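Side-chain contacts in ferritin (Mycoplasma penetrans, PDB 7DIE), which probably oxidises ferrous iron and stores it as ferric iron inside a hollow shell of 24 subunits: residues G53-S58 / I136-E141; Q57-S62 / M128-K133; N28-L33 / K100-V105. All coordinates share one frame; numbering follows the deposited sequence.

Along the chain the segments come in the order 28-33, 53-58, 57-62, 100-105, 128-133 and 136-141. Contacts 1 and 2 both join helix 43-70 to helix 122-150; their centres are about 9 Å apart, and they share Gln57, Ser58 and one iron ion. Contact 3 joins the other two long helices, 10-39 and 91-118, with its centre about 10 Å from contact 1 and about 15 Å from contact 2. Together they sample all four helices of the ferritin bundle. Three of the four protein ligands of the iron, Asp55, His60 and Asp138, lie in contacts 1 and 2; Asp134 falls between their segments. Glu102 of contact 3 reaches Lys56 of contact 1, linking the two helix pairs.

Contact 1 of 3, residues G53-S58 / I136-E141; sequences GSDKQS and IEDLEE. With FE (Fe (III) ion), chain G; FE (Fe (III) ion), chain H.
This is a buried contact bridged by metal, in the middle of the bundle between helix 43-70 and helix 122-150: Asp55 and Asp138 reach toward each other and bind the same iron ion. Asp138 grips the iron of chain G with both carboxylate oxygens, OD1 at 2.5 Å and OD2 at 2.4 Å from the metal. Asp138 OD1 also approaches the iron of chain H at 2.6 Å, so this oxygen contacts both modelled iron positions. Asp55 is modelled in two conformations. In the one described here CG stands anti to the backbone N (chi1 168°) and OD2 lies 2.3 Å from the iron of chain G, while OD1 accepts a bond from a water that is itself an iron ligand. His60 and Asp134 complete the shell of this iron. Two neighbouring iron positions enclosed by the four-helix bundle are consistent with the ferroxidase centre of ferritins, a centre that is atypical in this protein. Lys56 meets Asp138 from the opposite direction. Its chain bends once at chi2 (-55°) and then runs extended, bringing NZ to 2.9 Å from Asp138 OD2 in a salt bridge that uses the anti lone pair of that oxygen. OD2 therefore serves a metal and an ammonium group together, and the lysine charge would be expected to temper the negative potential around the iron. Lys56 NZ also forms salt bridges with Glu102 and Glu23, which hold the ammonium group among three carboxylates from three other helices.

Contact 2 of 3, residues Q57-S62 / M128-K133; sequences QSAHMS and MQWFVK. With FE (Fe (III) ion), chain G.
His60 and Trp130 form a T-shaped pair in which the edge of the indole points at the imidazole face. Trp130 CZ3 stands 3.7 Å above the His60 ring plane, over its centre, and the planes are turned 74° to each other. With CG anti to the backbone N (chi1 -178°), the Trp130 side chain extends across the gap between the helices and puts CZ3 and CH2 against the histidine. Phe131 completes the aromatic cluster. Its ring lies oblique to that of His60, with CD2 3.8 Å from His60 ND1, and its edge meets the backbone: CZ comes to 3.6 Å from His60 O, close to the phenyl plane. One face of Phe131 in turn receives the indole edge, with Trp130 CE3 over its centre. Ala59 adds an apolar contact, its CB 3.8 Å from Trp130 CH2. These rings fill the space between helices 43-70 and 122-150 of the ferritin bundle, beside the iron site, where the segment axes run at 134° and approach to 11.1 Å. Metal coordination comes through His60 NE2, 2.3 Å from the iron of chain G, beside the aspartate ligands. Together with this metal bond, a hydrogen bond between His60 ND1 and Glu23 holds the rotation of the imidazole, making Glu23 a second-shell residue. Among other polar interactions, Arg63 hydrogen-bonds to Ala59 O and makes a cation-pi contact with Trp130. Residues 57-61 form a wider, pi-type turn, and Ser62 OG donates to Ser58 O at 2.6 Å, from above the carbonyl plane.

Contact 3 of 3, residues N28-L33 / K100-V105; sequences NLYFHL and KMESKV
Tyr30 OH donates a short hydrogen bond to Glu102 OE1, 2.5 Å away, across the buried interface between helix 10-39 and helix 91-118. The carboxylate oxygen sits at the edge of the phenol ring, near its plane, and is met on its anti side, 22° out of the carboxylate plane. The two side chains cross at about a right angle. The Glu102 chain bends at chi2 (57°), which turns the carboxylate toward the phenol; Glu102 CB itself lies 3.3 Å from Tyr30 OH. With OE2 turned to Lys56, both oxygens of the buried carboxylate have a partner. Next to this polar pair, Leu29 and Met101 run alongside one another in opposite senses. Leu29 CD2 presses on Met101 CB at 3.5 Å, tight for two carbons, and Met101 CG also lies 4.2 Å from Tyr30 CE1. The Tyr30 ring packs further on Met52 and Ile142, from the other two long helices. With segment axes 11.4 Å apart at 164°, this is the nearly antiparallel pairing of first and third long helices characteristic of the ferritin four-helix bundle, here with Glu102 set just behind the iron ligand Asp138.

Contact 1 of 3, residues G53-S58 / I136-E141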
loop_
_atom_site.group_PDB
_atom_site.type_symbol
_atom_site.label_atom_id
_atom_site.label_comp_id
_atom_site.label_asym_id
_atom_site.label_seq_id
_atom_site.Cartn_x
_atom_site.Cartn_y
_atom_site.Cartn_z
ATOM N N GLY A 53 -33.774 16.382 21.552
ATOM C CA GLY A 53 -33.891 15.645 22.801
ATOM C C GLY A 53 -32.706 14.728 23.042
ATOM O O GLY A 53 -32.224 14.604 24.173
ATOM N N SER A 54 -32.223 14.066 21.985
ATOM C CA SER A 54 -31.054 13.203 22.149
ATOM C C SER A 54 -29.829 14.018 22.542
ATOM O O SER A 54 -29.012 13.565 23.355
ATOM C CB SER A 54 -30.788 12.417 20.864
ATOM O OG SER A 54 -31.925 11.627 20.546
ATOM N N ASP A 55 -29.677 15.220 21.976
ATOM C CA ASP A 55 -28.549 16.070 22.348
ATOM C C ASP A 55 -28.629 16.491 23.812
ATOM O O ASP A 55 -27.610 16.522 24.517
ATOM C CB ASP A 55 -28.486 17.311 21.449
ATOM C CG ASP A 55 -27.519 18.360 21.981
ATOM O OD1 ASP A 55 -26.304 18.090 21.953
ATOM O OD2 ASP A 55 -27.964 19.440 22.439
ATOM N N LYS A 56 -29.828 16.827 24.291
ATOM C CA LYS A 56 -29.953 17.143 25.717
ATOM C C LYS A 56 -29.452 15.982 26.568
ATOM O O LYS A 56 -28.760 16.188 27.571
ATOM C CB LYS A 56 -31.405 17.471 26.086
ATOM C CG LYS A 56 -31.955 18.762 25.463
ATOM C CD LYS A 56 -31.067 19.970 25.787
ATOM C CE LYS A 56 -31.715 21.304 25.353
ATOM N NZ LYS A 56 -30.860 22.484 25.758
ATOM N N GLN A 57 -29.775 14.747 26.176
ATOM C CA GLN A 57 -29.297 13.592 26.942
ATOM C C GLN A 57 -27.783 13.452 26.842
ATOM O O GLN A 57 -27.088 13.322 27.853
ATOM C CB GLN A 57 -29.952 12.308 26.444
ATOM C CG GLN A 57 -31.473 12.247 26.536
ATOM C CD GLN A 57 -32.015 11.065 25.753
ATOM O OE1 GLN A 57 -31.466 10.710 24.714
ATOM N NE2 GLN A 57 -33.067 10.434 26.261
ATOM N N SER A 58 -27.258 13.430 25.621
ATOM C CA SER A 58 -25.881 13.003 25.430
ATOM C C SER A 58 -24.875 14.101 25.714
ATOM O O SER A 58 -23.707 13.802 26.006
ATOM C CB SER A 58 -25.700 12.493 23.994
ATOM O OG SER A 58 -25.790 13.580 23.092
ATOM N N ILE A 136 -26.958 29.169 23.808
ATOM C CA ILE A 136 -27.162 30.053 22.663
ATOM C C ILE A 136 -27.412 29.230 21.401
ATOM O O ILE A 136 -28.336 29.506 20.623
ATOM C CB ILE A 136 -25.956 30.986 22.474
ATOM C CG1 ILE A 136 -25.737 31.914 23.678
ATOM C CG2 ILE A 136 -26.124 31.789 21.190
ATOM C CD1 ILE A 136 -24.399 32.665 23.578
ATOM N N GLU A 137 -26.583 28.208 21.176
ATOM C CA GLU A 137 -26.742 27.366 19.986
ATOM C C GLU A 137 -28.107 26.684 19.964
ATOM O O GLU A 137 -28.787 26.660 18.930
ATOM C CB GLU A 137 -25.645 26.303 19.932
ATOM C CG GLU A 137 -24.252 26.830 20.115
ATOM C CD GLU A 137 -23.738 27.501 18.877
ATOM O OE1 GLU A 137 -24.273 27.205 17.783
ATOM O OE2 GLU A 137 -22.800 28.318 19.001
ATOM N N ASP A 138 -28.512 26.097 21.091
ATOM C CA ASP A 138 -29.779 25.369 21.111
ATOM C C ASP A 138 -30.957 26.311 20.913
ATOM O O ASP A 138 -31.915 25.974 20.207
ATOM C CB ASP A 138 -29.947 24.591 22.420
ATOM C CG ASP A 138 -29.032 23.388 22.508
ATOM O OD1 ASP A 138 -28.294 23.133 21.534
ATOM O OD2 ASP A 138 -29.025 22.715 23.559
ATOM N N LEU A 139 -30.926 27.483 21.548
ATOM C CA LEU A 139 -32.023 28.421 21.334
ATOM C C LEU A 139 -32.039 28.912 19.890
ATOM O O LEU A 139 -33.109 29.056 19.288
ATOM C CB LEU A 139 -31.922 29.589 22.318
ATOM C CG LEU A 139 -33.085 30.596 22.269
ATOM C CD1 LEU A 139 -34.430 29.896 22.480
ATOM C CD2 LEU A 139 -32.894 31.707 23.307
ATOM N N GLU A 140 -30.865 29.123 19.293
ATOM C CA GLU A 140 -30.836 29.532 17.891
ATOM C C GLU A 140 -31.464 28.480 16.987
ATOM O O GLU A 140 -32.198 28.816 16.051
ATOM C CB GLU A 140 -29.405 29.813 17.436
ATOM C CG GLU A 140 -29.350 30.327 16.000
ATOM C CD GLU A 140 -27.937 30.561 15.511
ATOM O OE1 GLU A 140 -27.111 29.632 15.584
ATOM O OE2 GLU A 140 -27.650 31.687 15.070
ATOM N N GLU A 141 -31.160 27.205 17.233
ATOM C CA GLU A 141 -31.704 26.127 16.411
ATOM C C GLU A 141 -33.224 26.093 16.477
ATOM O O GLU A 141 -33.904 25.982 15.453
ATOM C CB GLU A 141 -31.135 24.781 16.873
ATOM C CG GLU A 141 -29.715 24.516 16.405
ATOM C CD GLU A 141 -29.685 23.490 15.275
ATOM O OE1 GLU A 141 -29.750 23.890 14.092
ATOM O OE2 GLU A 141 -29.621 22.278 15.577
HETATM FE FE FE G . -27.032 21.478 22.932
HETATM FE FE FE H . -26.862 21.564 20.102
HETATM O O HOH W 1 -25.029 20.256 22.515
#

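Contact 2 of 3, residues Q57-S62 / M128-K133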
loop_
_atom_site.group_PDB
_atom_site.type_symbol
_atom_site.label_atom_id
_atom_site.label_comp_id
_atom_site.label_asym_id
_atom_site.label_seq_id
_atom_site.Cartn_x
_atom_site.Cartn_y
_atom_site.Cartn_z
ATOM N N GLN A 57 -29.775 14.747 26.176
ATOM C CA GLN A 57 -29.297 13.592 26.942
ATOM C C GLN A 57 -27.783 13.452 26.842
ATOM O O GLN A 57 -27.088 13.322 27.853
ATOM C CB GLN A 57 -29.952 12.308 26.444
ATOM C CG GLN A 57 -31.473 12.247 26.536
ATOM C CD GLN A 57 -32.015 11.065 25.753
ATOM O OE1 GLN A 57 -31.466 10.710 24.714
ATOM N NE2 GLN A 57 -33.067 10.434 26.261
ATOM N N SER A 58 -27.258 13.430 25.621
ATOM C CA SER A 58 -25.881 13.003 25.430
ATOM C C SER A 58 -24.875 14.101 25.714
ATOM O O SER A 58 -23.707 13.802 26.006
ATOM C CB SER A 58 -25.700 12.493 23.994
ATOM O OG SER A 58 -25.790 13.580 23.092
ATOM N N ALA A 59 -25.278 15.362 25.630
ATOM C CA ALA A 59 -24.335 16.458 25.808
ATOM C C ALA A 59 -24.595 17.279 27.065
ATOM O O ALA A 59 -23.642 17.704 27.710
ATOM C CB ALA A 59 -24.363 17.387 24.590
ATOM N N HIS A 60 -25.857 17.496 27.444
ATOM C CA HIS A 60 -26.152 18.363 28.591
ATOM C C HIS A 60 -26.261 17.559 29.880
ATOM O O HIS A 60 -25.465 17.742 30.804
ATOM C CB HIS A 60 -27.445 19.142 28.342
ATOM C CG HIS A 60 -27.353 20.091 27.187
ATOM N ND1 HIS A 60 -27.425 21.459 27.339
ATOM C CD2 HIS A 60 -27.171 19.868 25.863
ATOM C CE1 HIS A 60 -27.310 22.039 26.156
ATOM N NE2 HIS A 60 -27.141 21.097 25.243
ATOM N N MET A 61 -27.238 16.650 29.939
ATOM C CA MET A 61 -27.432 15.844 31.143
ATOM C C MET A 61 -26.175 15.048 31.485
ATOM O O MET A 61 -25.833 14.894 32.658
ATOM C CB MET A 61 -28.635 14.922 30.943
ATOM C CG MET A 61 -29.941 15.685 30.832
ATOM S SD MET A 61 -31.250 14.870 29.892
ATOM C CE MET A 61 -31.261 13.295 30.684
ATOM N N SER A 62 -25.471 14.526 30.468
ATOM C CA SER A 62 -24.269 13.742 30.740
ATOM C C SER A 62 -23.194 14.591 31.407
ATOM O O SER A 62 -22.540 14.134 32.347
ATOM C CB SER A 62 -23.716 13.132 29.445
ATOM O OG SER A 62 -23.306 14.157 28.548
ATOM N N MET A 128 -20.268 25.545 34.159
ATOM C CA MET A 128 -21.415 26.136 33.482
ATOM C C MET A 128 -21.045 26.871 32.207
ATOM O O MET A 128 -21.940 27.144 31.400
ATOM C CB MET A 128 -22.163 27.090 34.432
ATOM C CG MET A 128 -22.866 26.355 35.595
ATOM S SD MET A 128 -23.967 24.998 35.074
ATOM C CE MET A 128 -25.197 25.855 34.090
ATOM N N GLN A 129 -19.760 27.176 31.981
ATOM C CA GLN A 129 -19.399 27.956 30.796
ATOM C C GLN A 129 -19.755 27.224 29.507
ATOM O O GLN A 129 -20.196 27.849 28.536
ATOM C CB GLN A 129 -17.909 28.310 30.820
ATOM C CG GLN A 129 -17.524 29.252 31.979
ATOM C CD GLN A 129 -18.471 30.430 32.096
ATOM O OE1 GLN A 129 -18.506 31.285 31.225
ATOM N NE2 GLN A 129 -19.258 30.472 33.179
ATOM N N TRP A 130 -19.585 25.899 29.477
ATOM C CA TRP A 130 -20.005 25.140 28.299
ATOM C C TRP A 130 -21.485 25.355 28.013
ATOM O O TRP A 130 -21.902 25.449 26.852
ATOM C CB TRP A 130 -19.722 23.641 28.493
ATOM C CG TRP A 130 -20.100 22.817 27.269
ATOM C CD1 TRP A 130 -19.279 22.501 26.214
ATOM C CD2 TRP A 130 -21.386 22.258 26.957
ATOM N NE1 TRP A 130 -19.971 21.761 25.283
ATOM C CE2 TRP A 130 -21.267 21.609 25.706
ATOM C CE3 TRP A 130 -22.627 22.238 27.611
ATOM C CZ2 TRP A 130 -22.339 20.953 25.097
ATOM C CZ3 TRP A 130 -23.695 21.586 26.998
ATOM C CH2 TRP A 130 -23.540 20.954 25.755
ATOM N N PHE A 131 -22.293 25.431 29.067
ATOM C CA PHE A 131 -23.737 25.571 28.935
ATOM C C PHE A 131 -24.125 26.980 28.549
ATOM O O PHE A 131 -25.100 27.171 27.817
ATOM C CB PHE A 131 -24.416 25.187 30.259
ATOM C CG PHE A 131 -24.308 23.740 30.579
ATOM C CD1 PHE A 131 -23.182 23.240 31.218
ATOM C CD2 PHE A 131 -25.328 22.859 30.218
ATOM C CE1 PHE A 131 -23.074 21.886 31.509
ATOM C CE2 PHE A 131 -25.222 21.481 30.514
ATOM C CZ PHE A 131 -24.100 21.002 31.148
ATOM N N VAL A 132 -23.398 27.978 29.065
ATOM C CA VAL A 132 -23.616 29.352 28.620
ATOM C C VAL A 132 -23.466 29.434 27.106
ATOM O O VAL A 132 -24.314 29.992 26.404
ATOM C CB VAL A 132 -22.640 30.319 29.312
ATOM C CG1 VAL A 132 -22.738 31.707 28.633
ATOM C CG2 VAL A 132 -22.908 30.426 30.818
ATOM N N LYS A 133 -22.380 28.867 26.580
ATOM C CA LYS A 133 -22.158 28.912 25.137
ATOM C C LYS A 133 -23.190 28.077 24.392
ATOM O O LYS A 133 -23.787 28.537 23.410
ATOM C CB LYS A 133 -20.735 28.443 24.812
ATOM C CG LYS A 133 -20.325 28.624 23.344
ATOM C CD LYS A 133 -18.852 28.259 23.148
ATOM C CE LYS A 133 -18.404 28.448 21.701
ATOM N NZ LYS A 133 -18.586 29.860 21.242
HETATM FE FE FE G . -27.032 21.478 22.932
HETATM O O HOH W 1 -25.029 20.256 22.515
#

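Contact 3 of 3, residues N28-L33 / K100-V105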
loop_
_atom_site.group_PDB
_atom_site.type_symbol
_atom_site.label_atom_id
_atom_site.label_comp_id
_atom_site.label_asym_id
_atom_site.label_seq_id
_atom_site.Cartn_x
_atom_site.Cartn_y
_atom_site.Cartn_z
ATOM N N ASN A 28 -37.694 15.660 27.515
ATOM C CA ASN A 28 -39.013 15.041 27.595
ATOM C C ASN A 28 -40.020 15.755 26.712
ATOM O O ASN A 28 -40.824 15.108 26.033
ATOM C CB ASN A 28 -39.498 15.031 29.050
ATOM C CG ASN A 28 -38.812 13.959 29.874
ATOM O OD1 ASN A 28 -38.343 12.966 29.320
ATOM N ND2 ASN A 28 -38.763 14.141 31.201
ATOM N N LEU A 29 -40.016 17.087 26.730
ATOM C CA LEU A 29 -40.921 17.830 25.856
ATOM C C LEU A 29 -40.605 17.570 24.388
ATOM O O LEU A 29 -41.515 17.340 23.575
ATOM C CB LEU A 29 -40.856 19.333 26.169
ATOM C CG LEU A 29 -41.737 20.146 25.207
ATOM C CD1 LEU A 29 -43.232 19.851 25.427
ATOM C CD2 LEU A 29 -41.457 21.639 25.295
ATOM N N TYR A 30 -39.316 17.564 24.029
ATOM C CA TYR A 30 -38.956 17.410 22.616
ATOM C C TYR A 30 -39.328 16.027 22.089
ATOM O O TYR A 30 -39.757 15.891 20.934
ATOM C CB TYR A 30 -37.457 17.699 22.404
ATOM C CG TYR A 30 -37.079 19.122 22.776
ATOM C CD1 TYR A 30 -38.046 20.126 22.799
ATOM C CD2 TYR A 30 -35.768 19.462 23.140
ATOM C CE1 TYR A 30 -37.723 21.439 23.163
ATOM C CE2 TYR A 30 -35.432 20.775 23.503
ATOM C CZ TYR A 30 -36.428 21.757 23.514
ATOM O OH TYR A 30 -36.142 23.059 23.873
ATOM N N PHE A 31 -39.179 14.982 22.905
ATOM C CA PHE A 31 -39.612 13.671 22.425
ATOM C C PHE A 31 -41.129 13.628 22.269
ATOM O O PHE A 31 -41.644 13.012 21.330
ATOM C CB PHE A 31 -39.110 12.569 23.367
ATOM C CG PHE A 31 -37.613 12.373 23.310
ATOM C CD1 PHE A 31 -36.980 12.128 22.097
ATOM C CD2 PHE A 31 -36.844 12.462 24.459
ATOM C CE1 PHE A 31 -35.600 11.948 22.026
ATOM C CE2 PHE A 31 -35.466 12.295 24.405
ATOM C CZ PHE A 31 -34.841 12.033 23.177
ATOM N N HIS A 32 -41.865 14.267 23.185
ATOM C CA HIS A 32 -43.308 14.417 22.998
ATOM C C HIS A 32 -43.615 15.170 21.704
ATOM O O HIS A 32 -44.415 14.713 20.870
ATOM C CB HIS A 32 -43.915 15.138 24.211
ATOM C CG HIS A 32 -45.345 15.542 24.023
ATOM N ND1 HIS A 32 -46.382 14.629 23.956
ATOM C CD2 HIS A 32 -45.912 16.764 23.880
ATOM C CE1 HIS A 32 -47.521 15.275 23.777
ATOM N NE2 HIS A 32 -47.267 16.570 23.740
ATOM N N LEU A 33 -42.963 16.319 21.511
ATOM C CA LEU A 33 -43.204 17.140 20.328
ATOM C C LEU A 33 -42.795 16.423 19.048
ATOM O O LEU A 33 -43.352 16.697 17.980
ATOM C CB LEU A 33 -42.459 18.465 20.467
ATOM C CG LEU A 33 -43.000 19.392 21.565
ATOM C CD1 LEU A 33 -42.347 20.770 21.476
ATOM C CD2 LEU A 33 -44.524 19.501 21.507
ATOM N N LYS A 100 -40.588 28.355 23.963
ATOM C CA LYS A 100 -40.736 28.691 25.379
ATOM C C LYS A 100 -39.857 27.802 26.248
ATOM O O LYS A 100 -39.231 28.272 27.206
ATOM C CB LYS A 100 -42.199 28.550 25.817
ATOM C CG LYS A 100 -43.127 29.606 25.270
ATOM C CD LYS A 100 -44.579 29.303 25.647
ATOM C CE LYS A 100 -45.531 29.901 24.614
ATOM N NZ LYS A 100 -46.866 29.240 24.625
ATOM N N MET A 101 -39.795 26.513 25.920
ATOM C CA MET A 101 -39.012 25.577 26.724
ATOM C C MET A 101 -37.528 25.888 26.645
ATOM O O MET A 101 -36.848 25.977 27.670
ATOM C CB MET A 101 -39.273 24.153 26.251
ATOM C CG MET A 101 -38.439 23.110 26.969
ATOM S SD MET A 101 -39.114 22.809 28.618
ATOM C CE MET A 101 -37.765 23.301 29.686
ATOM N N GLU A 102 -36.991 26.033 25.426
ATOM C CA GLU A 102 -35.556 26.274 25.318
ATOM C C GLU A 102 -35.190 27.614 25.931
ATOM O O GLU A 102 -34.111 27.767 26.518
ATOM C CB GLU A 102 -35.109 26.206 23.855
ATOM C CG GLU A 102 -33.613 26.020 23.707
ATOM C CD GLU A 102 -33.107 24.768 24.419
ATOM O OE1 GLU A 102 -33.709 23.691 24.250
ATOM O OE2 GLU A 102 -32.094 24.858 25.127
ATOM N N SER A 103 -36.075 28.596 25.814
ATOM C CA SER A 103 -35.797 29.866 26.460
ATOM C C SER A 103 -35.698 29.693 27.973
ATOM O O SER A 103 -34.844 30.324 28.616
ATOM C CB SER A 103 -36.864 30.893 26.066
ATOM O OG SER A 103 -36.625 32.113 26.747
ATOM N N LYS A 104 -36.510 28.802 28.555
ATOM C CA LYS A 104 -36.383 28.540 29.985
ATOM C C LYS A 104 -35.103 27.787 30.323
ATOM O O LYS A 104 -34.531 28.011 31.399
ATOM C CB LYS A 104 -37.586 27.760 30.517
ATOM C CG LYS A 104 -38.893 28.544 30.486
ATOM C CD LYS A 104 -40.072 27.665 30.912
ATOM C CE LYS A 104 -41.403 28.426 30.863
ATOM N NZ LYS A 104 -41.418 29.663 31.709
ATOM N N VAL A 105 -34.655 26.871 29.453
ATOM C CA VAL A 105 -33.350 26.245 29.665
ATOM C C VAL A 105 -32.273 27.314 29.766
ATOM O O VAL A 105 -31.432 27.295 30.670
ATOM C CB VAL A 105 -33.018 25.254 28.528
ATOM C CG1 VAL A 105 -31.600 24.708 28.724
ATOM C CG2 VAL A 105 -34.006 24.136 28.462
#